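PDB 7C7U: biofilm-associated surface protein from Staphylococcus aureus, which binds calcium ions and probably acts as a cell-wall-anchored adhesin and switch that modulates functional amyloid and biofilm formation. Local coordinates for residues 574-586 and 593-605. Numbering follows the deposited sequence.
Sequences TPLEAGTVLTSTA and SDVSDQITVTDAT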
# COMPACT_ATOMS: atom_id res chain seq x y z
N THR A 574 20.29 -29.37 18.40
CA THR A 574 19.45 -29.14 17.24
C THR A 574 18.28 -28.24 17.60
O THR A 574 17.68 -28.40 18.67
CB THR A 574 18.90 -30.46 16.69
OG1 THR A 574 18.16 -31.14 17.72
CG2 THR A 574 20.03 -31.35 16.21
N PRO A 575 17.93 -27.28 16.74
CA PRO A 575 16.77 -26.43 17.02
C PRO A 575 15.51 -27.28 17.10
O PRO A 575 15.47 -28.43 16.65
CB PRO A 575 16.73 -25.48 15.81
CG PRO A 575 18.14 -25.46 15.30
CD PRO A 575 18.67 -26.85 15.54
N LEU A 576 14.46 -26.70 17.67
CA LEU A 576 13.24 -27.44 17.91
C LEU A 576 12.28 -27.30 16.74
O LEU A 576 12.26 -26.28 16.05
CB LEU A 576 12.55 -26.97 19.20
CG LEU A 576 13.34 -27.05 20.50
CD1 LEU A 576 12.72 -26.15 21.57
CD2 LEU A 576 13.43 -28.49 20.99
N GLU A 577 11.48 -28.34 16.54
CA GLU A 577 10.50 -28.33 15.47
C GLU A 577 9.38 -27.36 15.79
O GLU A 577 8.92 -27.28 16.93
CB GLU A 577 9.94 -29.74 15.26
CG GLU A 577 8.83 -29.82 14.21
CD GLU A 577 8.14 -31.17 14.21
OE1 GLU A 577 7.19 -31.34 13.41
OE2 GLU A 577 8.55 -32.05 14.99
N ALA A 578 8.96 -26.60 14.78
CA ALA A 578 7.83 -25.69 14.94
C ALA A 578 6.61 -26.46 15.44
O ALA A 578 6.24 -27.49 14.87
CB ALA A 578 7.52 -24.98 13.63
N GLY A 579 6.00 -25.97 16.51
CA GLY A 579 4.83 -26.57 17.10
C GLY A 579 5.09 -27.26 18.42
O GLY A 579 4.13 -27.55 19.15
N THR A 580 6.35 -27.54 18.76
CA THR A 580 6.65 -28.13 20.06
C THR A 580 6.33 -27.13 21.16
O THR A 580 6.62 -25.94 21.05
CB THR A 580 8.11 -28.58 20.13
OG1 THR A 580 8.96 -27.60 19.54
CG2 THR A 580 8.30 -29.92 19.42
N VAL A 581 5.73 -27.63 22.24
CA VAL A 581 5.26 -26.79 23.33
C VAL A 581 6.24 -26.91 24.49
O VAL A 581 6.69 -28.02 24.83
CB VAL A 581 3.84 -27.18 23.77
CG1 VAL A 581 3.41 -26.36 24.97
CG2 VAL A 581 2.87 -26.98 22.61
N LEU A 582 6.59 -25.77 25.09
CA LEU A 582 7.60 -25.68 26.13
C LEU A 582 6.98 -25.16 27.42
O LEU A 582 6.17 -24.23 27.41
CB LEU A 582 8.73 -24.75 25.70
CG LEU A 582 9.50 -25.18 24.45
CD1 LEU A 582 10.58 -24.16 24.10
CD2 LEU A 582 10.11 -26.54 24.68
N THR A 583 7.36 -25.78 28.54
CA THR A 583 7.05 -25.25 29.86
C THR A 583 8.32 -25.28 30.71
O THR A 583 9.34 -25.87 30.31
CB THR A 583 5.94 -26.05 30.57
OG1 THR A 583 6.33 -27.42 30.71
CG2 THR A 583 4.63 -25.97 29.77
N SER A 584 8.26 -24.65 31.87
CA SER A 584 9.42 -24.64 32.75
C SER A 584 8.97 -24.53 34.20
O SER A 584 7.87 -24.04 34.50
CB SER A 584 10.38 -23.50 32.40
OG SER A 584 9.71 -22.25 32.42
N THR A 585 9.82 -25.00 35.10
CA THR A 585 9.68 -24.76 36.52
C THR A 585 11.04 -24.38 37.07
O THR A 585 12.08 -24.74 36.51
CB THR A 585 9.12 -25.98 37.29
OG1 THR A 585 9.95 -27.12 37.05
CG2 THR A 585 7.68 -26.30 36.86
N ALA A 586 11.03 -23.66 38.19
CA ALA A 586 12.25 -23.24 38.86
C ALA A 586 12.30 -23.88 40.25
O ALA A 586 11.27 -24.18 40.84
CB ALA A 586 12.35 -21.72 38.99
N SER A 593 8.75 -24.07 42.05
CA SER A 593 7.77 -23.13 41.55
C SER A 593 6.63 -23.84 40.81
O SER A 593 6.72 -25.01 40.45
CB SER A 593 8.43 -22.14 40.59
OG SER A 593 8.53 -22.72 39.29
N ASP A 594 5.56 -23.09 40.58
CA ASP A 594 4.54 -23.48 39.62
C ASP A 594 5.12 -23.52 38.20
O ASP A 594 6.21 -23.02 37.92
CB ASP A 594 3.36 -22.52 39.67
CG ASP A 594 2.52 -22.69 40.92
OD1 ASP A 594 2.54 -23.80 41.49
OD2 ASP A 594 1.86 -21.71 41.33
N VAL A 595 4.35 -24.14 37.29
CA VAL A 595 4.77 -24.23 35.90
C VAL A 595 4.63 -22.87 35.23
O VAL A 595 3.68 -22.12 35.50
CB VAL A 595 3.96 -25.32 35.17
CG1 VAL A 595 2.51 -24.89 34.98
CG2 VAL A 595 4.61 -25.66 33.83
N SER A 596 5.57 -22.54 34.36
CA SER A 596 5.46 -21.32 33.58
C SER A 596 4.33 -21.43 32.55
O SER A 596 3.83 -22.51 32.25
CB SER A 596 6.78 -21.02 32.86
OG SER A 596 7.04 -21.98 31.85
N ASP A 597 3.93 -20.28 32.03
CA ASP A 597 3.09 -20.26 30.84
C ASP A 597 3.77 -21.03 29.72
O ASP A 597 4.99 -20.96 29.55
CB ASP A 597 2.80 -18.82 30.41
CG ASP A 597 1.96 -18.07 31.42
OD1 ASP A 597 1.09 -18.70 32.06
OD2 ASP A 597 2.15 -16.84 31.56
N GLN A 598 2.98 -21.78 28.96
CA GLN A 598 3.55 -22.56 27.87
C GLN A 598 3.98 -21.65 26.72
O GLN A 598 3.44 -20.56 26.52
CB GLN A 598 2.54 -23.59 27.37
CG GLN A 598 1.42 -23.03 26.49
CD GLN A 598 0.62 -24.12 25.79
OE1 GLN A 598 0.21 -25.10 26.41
NE2 GLN A 598 0.42 -23.95 24.48
N ILE A 599 4.99 -22.10 25.98
CA ILE A 599 5.52 -21.40 24.82
C ILE A 599 5.60 -22.39 23.67
O ILE A 599 6.14 -23.49 23.84
CB ILE A 599 6.91 -20.79 25.10
CG1 ILE A 599 6.80 -19.66 26.13
CG2 ILE A 599 7.54 -20.26 23.83
CD1 ILE A 599 5.92 -18.51 25.66
N THR A 600 5.05 -22.02 22.52
CA THR A 600 5.06 -22.87 21.34
C THR A 600 6.14 -22.40 20.37
O THR A 600 6.21 -21.21 20.05
CB THR A 600 3.69 -22.88 20.65
OG1 THR A 600 2.69 -23.29 21.59
CG2 THR A 600 3.70 -23.84 19.48
N VAL A 601 6.97 -23.33 19.92
CA VAL A 601 8.00 -22.99 18.94
C VAL A 601 7.33 -22.64 17.63
O VAL A 601 6.40 -23.33 17.17
CB VAL A 601 9.00 -24.15 18.78
CG1 VAL A 601 10.11 -23.76 17.81
CG2 VAL A 601 9.57 -24.54 20.15
N THR A 602 7.77 -21.55 17.01
CA THR A 602 7.16 -21.05 15.80
C THR A 602 8.07 -21.26 14.60
O THR A 602 9.23 -21.67 14.72
CB THR A 602 6.80 -19.56 15.93
OG1 THR A 602 8.01 -18.81 16.12
CG2 THR A 602 5.85 -19.34 17.10
N ASP A 603 7.52 -20.96 13.43
CA ASP A 603 8.24 -21.08 12.18
C ASP A 603 9.11 -19.84 11.99
O ASP A 603 8.59 -18.71 11.99
CB ASP A 603 7.26 -21.25 11.02
CG ASP A 603 7.95 -21.47 9.69
OD1 ASP A 603 8.41 -22.60 9.43
OD2 ASP A 603 8.04 -20.49 8.92
N ALA A 604 10.42 -20.04 11.85
CA ALA A 604 11.37 -18.93 11.88
C ALA A 604 11.24 -17.97 10.70
O ALA A 604 11.89 -16.92 10.72
CB ALA A 604 12.80 -19.47 11.93
N THR A 605 10.43 -18.28 9.70
CA THR A 605 10.21 -17.36 8.59
C THR A 605 8.75 -16.99 8.41
O THR A 605 8.37 -16.44 7.37
CB THR A 605 10.77 -17.94 7.28
OG1 THR A 605 10.47 -17.05 6.19
CG2 THR A 605 10.19 -19.31 6.99
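Val-601 reaches across to Leu-576, Thr-580 and Leu-582 at the tightly packed end of a C-terminal beta hairpin. Strands 581-588 and 591-600 form it and run antiparallel at one border of a four-stranded sheet. CG2 of Val-601 does most of the touching. CG2 of Val-601 lies 3.8 Å from CD1 of Leu-576, the two side chains crossing at about a right angle. The Leu-582 side chain crosses that of Val-601 obliquely, with its CD1 nearest CG2. With CG1 anti to the backbone N (chi1 -177°), CG2 sits beside that nitrogen, and the Val-601 and Thr-580 side chains lie side by side, pointing the same way. Leu-576 and Leu-582 also rest on Leu-556, and Leu-582 meets Ile-526, which extends this apolar side into the domain. A type II beta turn from Glu-577 to Thr-580 brings the chain in. Thr-580 OG1 donates in the carbonyl plane to Glu-577 O, which also accepts from Thr-580 N. Gly-579 takes a positive phi of 108°, suited to glycine.

The opposite face is looser and more open to solvent. Here CG1 of Val-581 lies 3.7 Å from the amide carbon CD of Gln-598, and CG2 of Val-581 meets OG1 of Thr-600.

Between the two faces, Leu-582 and Ile-599 form a hydrogen-bonded antiparallel pair, each N donating to the other's O. Beyond Gln-598 the regular pairing breaks, and serine hydroxyls enter it. Ser-584 OG and Ser-596 OG are hydrogen-bonded at 2.7 Å in a buried spot beside Ile-526. On the outer side, CG2 of Val-595 packs 3.5 Å from CB of Thr-583. At the far end, Ser-593 N donates to Ala-586 O. Ser-593 OG gives its proton to Asp-594 O and accepts a hydrogen bond from Ala-586 N at 2.9 Å, with a nearly straight angle of 175° at the hydrogen.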